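Local coordinates for protein soluble lytic murein transglycosylase (Escherichia coli, PDB 1QSA) that cleaves the glycosidic bonds between N-acetylmuramic acid and N-acetylglucosamine in peptidoglycan, leaving a 1,6-anhydro bond in the muramic acid product, at residues 91-96 with 106-110; 58-63 with 74-78; 319-324 with 348-353. One frame throughout, in Å; residues are numbered along the deposited sequence. Where two conformers were deposited one is given.

Contact 1: residues 91-96 with 106-110; sequences LLAFSP and CNYYY
A buried helix-to-helix contact, made where the C-terminal end of helix 88-94 and the turn after it lie against helix 102-114, brings L91, L92, S95 and P96 up to Y108 and N107. Y108 does most of the work. Its CG stands anti to the backbone N (chi1 173°), which swings the ring across to the end of the neighbouring helix, and there the hydroxyl OH donates to the carbonyl O of P96 at 2.8 Å. The donor sits above the plane of that carbonyl, 37° out of it, and not on a lone pair. S95 is the first residue to leave helical geometry, and its O comes up to the edge of the same ring, 3.2 Å from Y108 CE1. The polar turn therefore meets the rim of the tyrosine while the leucines fill in alongside: the L92 and Y108 side chains cross at about a right angle, which brings L92 CD2 to 3.6 Å from Y108 CE1. L91 mainly meets the helix itself, its CD2 lying 3.9 Å from Y108 CA and its CD1 4.1 Å from N107 CB. The amide of N107 turns away from this junction; its OD1 is taken by K141 and its ND2 by N80 of helix 69-84. C106, on the same helix, forms a disulfide with C139 of helix 138-148. Successive helices joined by short loops and packed side by side in this way are characteristic of the alpha-superhelix from which much of Slt70 is built.

Contact 2: residues 58-63 with 74-78; sequences VTNFVR and LQSRF
V58 puts its methyl CG2 over the centre of the F78 ring, 3.6 Å from the centroid and only 3° off the ring normal, a CH-pi contact at the heart of an antiparallel helix hairpin in the alpha-superhelix. Helices 55-64 and 69-84 run antiparallel, side by side: the axes of the two short segments approach to 10.7 Å with 163° between their directions. The other methyl of V58, CG1, packs against the side chain of L74. L74 has its CG anti to the backbone N, and this carries its branch across the gap between the helices, in among V58, F61 and, more loosely, V62.

At the edge of this apolar core comes Q75, modelled in two conformers. In the conformer given, its OE1 rests against V62 CG1 and is approached by R63 NH2 in a bond that is weak and doubtful, its N-H...O angle far from straight; the guanidinium and amide planes stand nearly perpendicular. V62 CG1 lies over one face of that guanidinium, though the course of the R63 chain is less certain, since part of it runs too close to T59 O.

Beyond this shell, F94 of helix 88-94 packs on V58, T59 and R63 and meets the F78 ring edge-to-face, while its carbonyl takes a weak bond from Q75 NE2 in the conformer given. On another side, F61 leans on E42, Y43 and I46 of helix 38-48. That ring is met from within the hairpin by a single methyl of L74, which serves two partners at once: L74 CD2 lies 3.7 Å from F61 CD2, the two side chains crossing at about a right angle, and 3.9 Å from V58 CG1.

Contact 3: residues 319-324 with 348-353; sequences DEWRYW and QRGFYP. With SO4 (sulfate ion), chain B.
D319 OD2 is gripped by two waters, each donating to it: one, at 2.9 Å from OD2, accepts from the backbone N of Y352, and the other, at 2.8 Å, also donates to R349 O and accepts from Q348 NE2. The partner oxygen, D319 OD1, receives Q348 NE2 directly on its syn side. With its chain extended beyond CG, the glutamine amide spans two residues of the helix, because its OE1 takes R322 NH1 at 2.7 Å. That bond is nearly straight at 160°, on a lone pair and in the guanidinium plane, and the two contacts together fix which way round the amide lies.

Y352 is a knob set among D319, E320, Y323 and W324. E320 CA lies over one face of its ring, 3.8 Å from the centroid, and F351 backs the opposite face. Y323 CB presses in at 3.4 Å from Y352 CD1. The hydroxyl accepts W324 NE1 at 3.1 Å and also bonds to E577. With an alanine in place of Y352, the pocket among these four residues would probably be left with a gap and the W324 indole N-H without this acceptor.

R349 points away from helix 319-331, forms a salt bridge with D443 and makes a weak NE bond to a sulfate, probably from the crystallisation liquor, which R448 and Y597 also hold. The contact thus joins the first turn of helix 319-331 to the start of helix 351-359, with L342 and L345 of helix 335-346 packing beside it and helices 572-578 and 582-601 bearing on Y352.

Contacts 2, 1 and 3 follow one another along the chain in that order, each closing before the next opens. Contacts 1 and 2 are neighbours, with centres 13 Å apart: helices 69-84 and 88-94 follow each other in sequence, and the two contacts touch through F94, within segment 91-96, so four successive helices are joined into one layered run. Contact 3 lies on the opposite side of the chain's centre, about 51 Å from contact 1 and 49 Å from contact 2 between centres. The three thus sample two distant parts of one all-helical chain, contacts 1 and 2 among its early helices and contact 3 where later ones pack beside the C-terminal helices.

Contact 1: residues 91-96 with 106-110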
loop_
_atom_site.group_PDB
_atom_site.type_symbol
_atom_site.label_atom_id
_atom_site.label_comp_id
_atom_site.label_asym_id
_atom_site.label_seq_id
_atom_site.Cartn_x
_atom_site.Cartn_y
_atom_site.Cartn_z
ATOM N N LEU A 91 19.038 19.580 22.963
ATOM C CA LEU A 91 17.975 18.904 22.219
ATOM C C LEU A 91 16.628 19.569 22.514
ATOM O O LEU A 91 15.889 19.930 21.595
ATOM C CB LEU A 91 17.946 17.417 22.599
ATOM C CG LEU A 91 17.124 16.449 21.736
ATOM C CD1 LEU A 91 17.606 15.037 21.980
ATOM C CD2 LEU A 91 15.629 16.580 22.025
ATOM N N LEU A 92 16.335 19.791 23.797
ATOM C CA LEU A 92 15.076 20.417 24.183
ATOM C C LEU A 92 15.014 21.913 23.830
ATOM O O LEU A 92 13.940 22.456 23.585
ATOM C CB LEU A 92 14.778 20.150 25.666
ATOM C CG LEU A 92 14.593 18.660 25.980
ATOM C CD1 LEU A 92 14.412 18.433 27.482
ATOM C CD2 LEU A 92 13.351 18.156 25.239
ATOM N N ALA A 93 16.166 22.567 23.770
ATOM C CA ALA A 93 16.204 23.980 23.416
ATOM C C ALA A 93 15.929 24.102 21.918
ATOM O O ALA A 93 15.241 25.018 21.469
ATOM C CB ALA A 93 17.579 24.581 23.768
ATOM N N PHE A 94 16.413 23.122 21.163
ATOM C CA PHE A 94 16.239 23.102 19.714
ATOM C C PHE A 94 14.837 22.617 19.322
ATOM O O PHE A 94 14.233 23.125 18.360
ATOM C CB PHE A 94 17.316 22.210 19.069
ATOM C CG PHE A 94 17.097 21.976 17.595
ATOM C CD1 PHE A 94 17.410 22.973 16.661
ATOM C CD2 PHE A 94 16.522 20.785 17.145
ATOM C CE1 PHE A 94 17.146 22.784 15.296
ATOM C CE2 PHE A 94 16.254 20.586 15.782
ATOM C CZ PHE A 94 16.566 21.588 14.858
ATOM N N SER A 95 14.321 21.651 20.082
ATOM C CA SER A 95 13.002 21.068 19.833
ATOM C C SER A 95 12.209 21.004 21.143
ATOM O O SER A 95 12.063 19.939 21.740
ATOM C CB SER A 95 13.161 19.653 19.242
ATOM O OG SER A 95 11.899 19.046 18.987
ATOM N N PRO A 96 11.671 22.153 21.604
ATOM C CA PRO A 96 10.898 22.165 22.852
ATOM C C PRO A 96 9.623 21.321 22.787
ATOM O O PRO A 96 9.147 20.849 23.817
ATOM C CB PRO A 96 10.603 23.654 23.079
ATOM C CG PRO A 96 10.790 24.286 21.732
ATOM C CD PRO A 96 11.925 23.519 21.119
ATOM N N CYS A 106 11.726 9.265 20.657
ATOM C CA CYS A 106 12.429 8.443 21.645
ATOM C C CYS A 106 13.514 9.303 22.299
ATOM O O CYS A 106 13.682 9.310 23.515
ATOM C CB CYS A 106 13.117 7.256 20.983
ATOM S SG CYS A 106 12.029 6.022 20.194
ATOM N N ASN A 107 14.244 10.045 21.478
ATOM C CA ASN A 107 15.314 10.889 21.990
ATOM C C ASN A 107 14.807 12.098 22.781
ATOM O O ASN A 107 15.412 12.500 23.783
ATOM C CB ASN A 107 16.238 11.309 20.842
ATOM C CG ASN A 107 17.145 10.172 20.397
ATOM O OD1 ASN A 107 17.681 9.433 21.231
ATOM N ND2 ASN A 107 17.340 10.037 19.095
ATOM N N TYR A 108 13.670 12.641 22.352
ATOM C CA TYR A 108 13.042 13.783 23.016
ATOM C C TYR A 108 12.659 13.396 24.447
ATOM O O TYR A 108 12.946 14.134 25.402
ATOM C CB TYR A 108 11.798 14.200 22.227
ATOM C CG TYR A 108 10.942 15.271 22.873
ATOM C CD1 TYR A 108 11.229 16.632 22.685
ATOM C CD2 TYR A 108 9.817 14.935 23.637
ATOM C CE1 TYR A 108 10.413 17.630 23.234
ATOM C CE2 TYR A 108 8.992 15.931 24.194
ATOM C CZ TYR A 108 9.295 17.273 23.982
ATOM O OH TYR A 108 8.456 18.247 24.490
ATOM N N TYR A 109 11.993 12.249 24.600
ATOM C CA TYR A 109 11.608 11.811 25.940
ATOM C C TYR A 109 12.785 11.404 26.806
ATOM O O TYR A 109 12.765 11.646 28.008
ATOM C CB TYR A 109 10.510 10.755 25.877
ATOM C CG TYR A 109 9.231 11.396 25.416
ATOM C CD1 TYR A 109 8.606 12.365 26.209
ATOM C CD2 TYR A 109 8.680 11.099 24.174
ATOM C CE1 TYR A 109 7.474 13.017 25.779
ATOM C CE2 TYR A 109 7.531 11.762 23.725
ATOM C CZ TYR A 109 6.939 12.715 24.540
ATOM O OH TYR A 109 5.802 13.363 24.132
ATOM N N TYR A 110 13.841 10.858 26.204
ATOM C CA TYR A 110 15.025 10.511 26.995
ATOM C C TYR A 110 15.663 11.842 27.451
ATOM O O TYR A 110 16.154 11.952 28.580
ATOM C CB TYR A 110 16.022 9.693 26.176
ATOM C CG TYR A 110 17.168 9.140 26.991
ATOM C CD1 TYR A 110 16.969 8.101 27.908
ATOM C CD2 TYR A 110 18.460 9.635 26.828
ATOM C CE1 TYR A 110 18.027 7.567 28.634
ATOM C CE2 TYR A 110 19.532 9.106 27.551
ATOM C CZ TYR A 110 19.308 8.072 28.451
ATOM O OH TYR A 110 20.379 7.546 29.152
#

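Contact 2: residues 58-63 with 74-78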
loop_
_atom_site.group_PDB
_atom_site.type_symbol
_atom_site.label_atom_id
_atom_site.label_comp_id
_atom_site.label_asym_id
_atom_site.label_seq_id
_atom_site.Cartn_x
_atom_site.Cartn_y
_atom_site.Cartn_z
ATOM N N VAL A 58 20.982 25.475 12.269
ATOM C CA VAL A 58 19.888 24.589 11.878
ATOM C C VAL A 58 18.538 25.254 12.099
ATOM O O VAL A 58 17.667 25.220 11.228
ATOM C CB VAL A 58 19.973 23.234 12.630
ATOM C CG1 VAL A 58 18.839 22.304 12.187
ATOM C CG2 VAL A 58 21.332 22.574 12.340
ATOM N N THR A 59 18.363 25.848 13.277
ATOM C CA THR A 59 17.137 26.563 13.616
ATOM C C THR A 59 16.848 27.658 12.577
ATOM O O THR A 59 15.715 27.786 12.113
ATOM C CB THR A 59 17.261 27.203 15.018
ATOM O OG1 THR A 59 17.360 26.158 15.991
ATOM C CG2 THR A 59 16.056 28.088 15.345
ATOM N N ASN A 60 17.868 28.435 12.220
ATOM C CA ASN A 60 17.692 29.515 11.242
ATOM C C ASN A 60 17.248 28.974 9.887
ATOM O O ASN A 60 16.336 29.524 9.265
ATOM C CB ASN A 60 18.966 30.351 11.093
ATOM C CG ASN A 60 19.236 31.226 12.311
ATOM O OD1 ASN A 60 18.366 31.407 13.170
ATOM N ND2 ASN A 60 20.447 31.767 12.393
ATOM N N PHE A 61 17.837 27.856 9.469
ATOM C CA PHE A 61 17.479 27.255 8.189
ATOM C C PHE A 61 16.042 26.728 8.191
ATOM O O PHE A 61 15.280 26.947 7.248
ATOM C CB PHE A 61 18.454 26.129 7.816
ATOM C CG PHE A 61 18.131 25.473 6.505
ATOM C CD1 PHE A 61 18.386 26.133 5.303
ATOM C CD2 PHE A 61 17.538 24.204 6.462
ATOM C CE1 PHE A 61 18.054 25.545 4.081
ATOM C CE2 PHE A 61 17.205 23.616 5.247
ATOM C CZ PHE A 61 17.469 24.294 4.052
ATOM N N VAL A 62 15.670 26.036 9.257
ATOM C CA VAL A 62 14.330 25.488 9.365
ATOM C C VAL A 62 13.280 26.611 9.390
ATOM O O VAL A 62 12.277 26.541 8.678
ATOM C CB VAL A 62 14.216 24.590 10.617
ATOM C CG1 VAL A 62 12.779 24.132 10.832
ATOM C CG2 VAL A 62 15.150 23.403 10.480
ATOM N N ARG A 63 13.539 27.674 10.148
ATOM C CA ARG A 63 12.567 28.775 10.233
ATOM C C ARG A 63 12.447 29.549 8.915
ATOM O O ARG A 63 11.366 30.022 8.562
ATOM C CB ARG A 63 12.908 29.745 11.373
ATOM C CG ARG A 63 13.210 29.104 12.730
ATOM C CD ARG A 63 12.388 27.844 13.040
ATOM N NE ARG A 63 13.269 26.740 13.435
ATOM C CZ ARG A 63 12.868 25.570 13.932
ATOM N NH1 ARG A 63 11.571 25.320 14.129
ATOM N NH2 ARG A 63 13.776 24.642 14.240
ATOM N N LEU A 74 14.704 17.789 8.562
ATOM C CA LEU A 74 15.933 18.172 9.270
ATOM C C LEU A 74 15.704 18.390 10.772
ATOM O O LEU A 74 16.622 18.191 11.579
ATOM C CB LEU A 74 16.558 19.424 8.639
ATOM C CG LEU A 74 17.901 19.905 9.215
ATOM C CD1 LEU A 74 18.963 18.805 9.110
ATOM C CD2 LEU A 74 18.363 21.173 8.492
ATOM N N GLN A 75 14.488 18.781 11.146
ATOM C CA GLN A 75 14.139 19.008 12.553
ATOM C C GLN A 75 14.344 17.712 13.362
ATOM O O GLN A 75 15.027 17.699 14.400
ATOM C CB GLN A 75 12.689 19.474 12.653
ATOM C CG GLN A 75 12.262 19.903 14.041
ATOM C CD GLN A 75 12.994 21.143 14.533
ATOM O OE1 GLN A 75 13.680 21.829 13.768
ATOM N NE2 GLN A 75 12.863 21.426 15.822
ATOM N N SER A 76 13.755 16.617 12.880
ATOM C CA SER A 76 13.916 15.324 13.544
ATOM C C SER A 76 15.340 14.783 13.391
ATOM O O SER A 76 15.880 14.212 14.336
ATOM C CB SER A 76 12.897 14.295 13.022
ATOM O OG SER A 76 11.598 14.569 13.509
ATOM N N ARG A 77 15.965 14.993 12.226
ATOM C CA ARG A 77 17.333 14.530 11.995
ATOM C C ARG A 77 18.326 15.219 12.952
ATOM O O ARG A 77 19.205 14.563 13.535
ATOM C CB ARG A 77 17.740 14.785 10.546
ATOM C CG ARG A 77 19.148 14.318 10.209
ATOM C CD ARG A 77 19.449 14.515 8.725
ATOM N NE ARG A 77 20.841 14.191 8.415
ATOM C CZ ARG A 77 21.359 14.177 7.186
ATOM N NH1 ARG A 77 20.606 14.477 6.131
ATOM N NH2 ARG A 77 22.643 13.873 7.010
ATOM N N PHE A 78 18.143 16.519 13.176
ATOM C CA PHE A 78 19.051 17.233 14.067
ATOM C C PHE A 78 18.788 16.868 15.528
ATOM O O PHE A 78 19.702 16.892 16.356
ATOM C CB PHE A 78 19.006 18.737 13.857
ATOM C CG PHE A 78 20.196 19.439 14.437
ATOM C CD1 PHE A 78 21.485 19.095 14.022
ATOM C CD2 PHE A 78 20.036 20.422 15.412
ATOM C CE1 PHE A 78 22.612 19.735 14.578
ATOM C CE2 PHE A 78 21.154 21.061 15.969
ATOM C CZ PHE A 78 22.436 20.710 15.545
#

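Contact 3: residues 319-324 with 348-353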
loop_
_atom_site.group_PDB
_atom_site.type_symbol
_atom_site.label_atom_id
_atom_site.label_comp_id
_atom_site.label_asym_id
_atom_site.label_seq_id
_atom_site.Cartn_x
_atom_site.Cartn_y
_atom_site.Cartn_z
ATOM N N ASP A 319 -20.851 -2.954 -4.298
ATOM C CA ASP A 319 -21.055 -3.101 -5.741
ATOM C C ASP A 319 -21.117 -4.559 -6.176
ATOM O O ASP A 319 -22.045 -4.965 -6.872
ATOM C CB ASP A 319 -19.895 -2.478 -6.526
ATOM C CG ASP A 319 -19.971 -0.972 -6.603
ATOM O OD1 ASP A 319 -20.894 -0.362 -6.018
ATOM O OD2 ASP A 319 -19.089 -0.401 -7.277
ATOM N N GLU A 320 -20.090 -5.321 -5.812
ATOM C CA GLU A 320 -20.024 -6.725 -6.195
ATOM C C GLU A 320 -21.238 -7.553 -5.787
ATOM O O GLU A 320 -21.767 -8.319 -6.600
ATOM C CB GLU A 320 -18.737 -7.397 -5.683
ATOM C CG GLU A 320 -18.531 -7.383 -4.158
ATOM C CD GLU A 320 -17.635 -6.267 -3.688
ATOM O OE1 GLU A 320 -17.698 -5.159 -4.262
ATOM O OE2 GLU A 320 -16.892 -6.477 -2.705
ATOM N N TRP A 321 -21.712 -7.367 -4.555
ATOM C CA TRP A 321 -22.837 -8.161 -4.079
ATOM C C TRP A 321 -24.164 -7.715 -4.676
ATOM O O TRP A 321 -25.090 -8.519 -4.801
ATOM C CB TRP A 321 -22.848 -8.239 -2.557
ATOM C CG TRP A 321 -21.513 -8.684 -1.980
ATOM C CD1 TRP A 321 -20.934 -8.218 -0.840
ATOM C CD2 TRP A 321 -20.578 -9.638 -2.544
ATOM N NE1 TRP A 321 -19.699 -8.803 -0.654
ATOM C CE2 TRP A 321 -19.456 -9.680 -1.681
ATOM C CE3 TRP A 321 -20.576 -10.446 -3.695
ATOM C CZ2 TRP A 321 -18.335 -10.498 -1.929
ATOM C CZ3 TRP A 321 -19.456 -11.262 -3.944
ATOM C CH2 TRP A 321 -18.353 -11.278 -3.060
ATOM N N ARG A 322 -24.261 -6.437 -5.039
ATOM C CA ARG A 322 -25.465 -5.956 -5.707
ATOM C C ARG A 322 -25.504 -6.582 -7.112
ATOM O O ARG A 322 -26.550 -7.072 -7.559
ATOM C CB ARG A 322 -25.468 -4.433 -5.797
ATOM C CG ARG A 322 -25.683 -3.770 -4.447
ATOM C CD ARG A 322 -25.485 -2.274 -4.528
ATOM N NE ARG A 322 -26.527 -1.623 -5.316
ATOM C CZ ARG A 322 -26.385 -0.445 -5.918
ATOM N NH1 ARG A 322 -25.233 0.211 -5.854
ATOM N NH2 ARG A 322 -27.392 0.069 -6.611
ATOM N N TYR A 323 -24.352 -6.623 -7.791
ATOM C CA TYR A 323 -24.315 -7.224 -9.124
ATOM C C TYR A 323 -24.670 -8.704 -9.051
ATOM O O TYR A 323 -25.470 -9.182 -9.854
ATOM C CB TYR A 323 -22.936 -7.090 -9.799
ATOM C CG TYR A 323 -22.898 -7.840 -11.132
ATOM C CD1 TYR A 323 -23.422 -7.268 -12.296
ATOM C CD2 TYR A 323 -22.413 -9.152 -11.204
ATOM C CE1 TYR A 323 -23.475 -7.990 -13.497
ATOM C CE2 TYR A 323 -22.460 -9.874 -12.389
ATOM C CZ TYR A 323 -22.991 -9.292 -13.529
ATOM O OH TYR A 323 -23.038 -10.004 -14.693
ATOM N N TRP A 324 -24.091 -9.430 -8.098
ATOM C CA TRP A 324 -24.379 -10.869 -8.024
ATOM C C TRP A 324 -25.809 -11.166 -7.585
ATOM O O TRP A 324 -26.371 -12.205 -7.947
ATOM C CB TRP A 324 -23.300 -11.620 -7.237
ATOM C CG TRP A 324 -22.017 -11.700 -8.053
ATOM C CD1 TRP A 324 -20.859 -10.991 -7.841
ATOM C CD2 TRP A 324 -21.813 -12.438 -9.269
ATOM N NE1 TRP A 324 -19.962 -11.227 -8.858
ATOM C CE2 TRP A 324 -20.515 -12.110 -9.748
ATOM C CE3 TRP A 324 -22.602 -13.341 -10.005
ATOM C CZ2 TRP A 324 -19.990 -12.646 -10.928
ATOM C CZ3 TRP A 324 -22.075 -13.880 -11.186
ATOM C CH2 TRP A 324 -20.776 -13.527 -11.634
ATOM N N GLN A 348 -23.111 4.748 -11.207
ATOM C CA GLN A 348 -21.884 4.881 -10.428
ATOM C C GLN A 348 -20.625 4.738 -11.262
ATOM O O GLN A 348 -20.685 4.464 -12.459
ATOM C CB GLN A 348 -21.884 3.877 -9.280
ATOM C CG GLN A 348 -23.096 4.004 -8.356
ATOM C CD GLN A 348 -23.267 2.808 -7.427
ATOM O OE1 GLN A 348 -24.376 2.511 -6.991
ATOM N NE2 GLN A 348 -22.169 2.117 -7.121
ATOM N N ARG A 349 -19.479 4.911 -10.609
ATOM C CA ARG A 349 -18.184 4.851 -11.276
ATOM C C ARG A 349 -17.456 3.547 -10.961
ATOM O O ARG A 349 -17.563 3.037 -9.851
ATOM C CB ARG A 349 -17.342 6.047 -10.791
ATOM C CG ARG A 349 -15.984 6.221 -11.430
ATOM C CD ARG A 349 -15.168 7.300 -10.678
ATOM N NE ARG A 349 -14.940 6.909 -9.284
ATOM C CZ ARG A 349 -15.617 7.383 -8.245
ATOM N NH1 ARG A 349 -16.533 8.328 -8.410
ATOM N NH2 ARG A 349 -15.346 6.942 -7.028
ATOM N N GLY A 350 -16.762 2.987 -11.945
ATOM C CA GLY A 350 -15.981 1.794 -11.677
ATOM C C GLY A 350 -16.265 0.496 -12.398
ATOM O O GLY A 350 -17.079 0.426 -13.314
ATOM N N PHE A 351 -15.539 -0.530 -11.971
ATOM C CA PHE A 351 -15.623 -1.864 -12.551
ATOM C C PHE A 351 -17.037 -2.436 -12.655
ATOM O O PHE A 351 -17.496 -2.707 -13.762
ATOM C CB PHE A 351 -14.725 -2.833 -11.784
ATOM C CG PHE A 351 -14.767 -4.243 -12.306
ATOM C CD1 PHE A 351 -14.046 -4.604 -13.440
ATOM C CD2 PHE A 351 -15.524 -5.216 -11.652
ATOM C CE1 PHE A 351 -14.083 -5.919 -13.904
ATOM C CE2 PHE A 351 -15.564 -6.523 -12.105
ATOM C CZ PHE A 351 -14.842 -6.878 -13.236
ATOM N N TYR A 352 -17.717 -2.619 -11.526
ATOM C CA TYR A 352 -19.072 -3.191 -11.578
ATOM C C TYR A 352 -20.080 -2.348 -12.359
ATOM O O TYR A 352 -20.924 -2.903 -13.063
ATOM C CB TYR A 352 -19.553 -3.645 -10.202
ATOM C CG TYR A 352 -19.098 -5.056 -9.909
ATOM C CD1 TYR A 352 -19.708 -6.131 -10.545
ATOM C CD2 TYR A 352 -18.047 -5.316 -9.022
ATOM C CE1 TYR A 352 -19.295 -7.433 -10.317
ATOM C CE2 TYR A 352 -17.613 -6.627 -8.782
ATOM C CZ TYR A 352 -18.255 -7.678 -9.441
ATOM O OH TYR A 352 -17.880 -8.976 -9.254
ATOM N N PRO A 353 -20.051 -1.010 -12.202
ATOM C CA PRO A 353 -20.996 -0.211 -12.985
ATOM C C PRO A 353 -20.771 -0.507 -14.480
ATOM O O PRO A 353 -21.721 -0.587 -15.255
ATOM C CB PRO A 353 -20.583 1.217 -12.625
ATOM C CG PRO A 353 -20.285 1.096 -11.193
ATOM C CD PRO A 353 -19.508 -0.214 -11.086
HETATM S S SO4 B . -12.391 4.150 -10.459
HETATM O O1 SO4 B . -12.408 3.018 -11.407
HETATM O O2 SO4 B . -12.737 5.394 -11.176
HETATM O O3 SO4 B . -13.393 3.886 -9.412
HETATM O O4 SO4 B . -11.066 4.285 -9.828
HETATM O O HOH W 1 -16.982 -1.599 -8.870
HETATM O O HOH W 2 -19.236 2.352 -7.862
#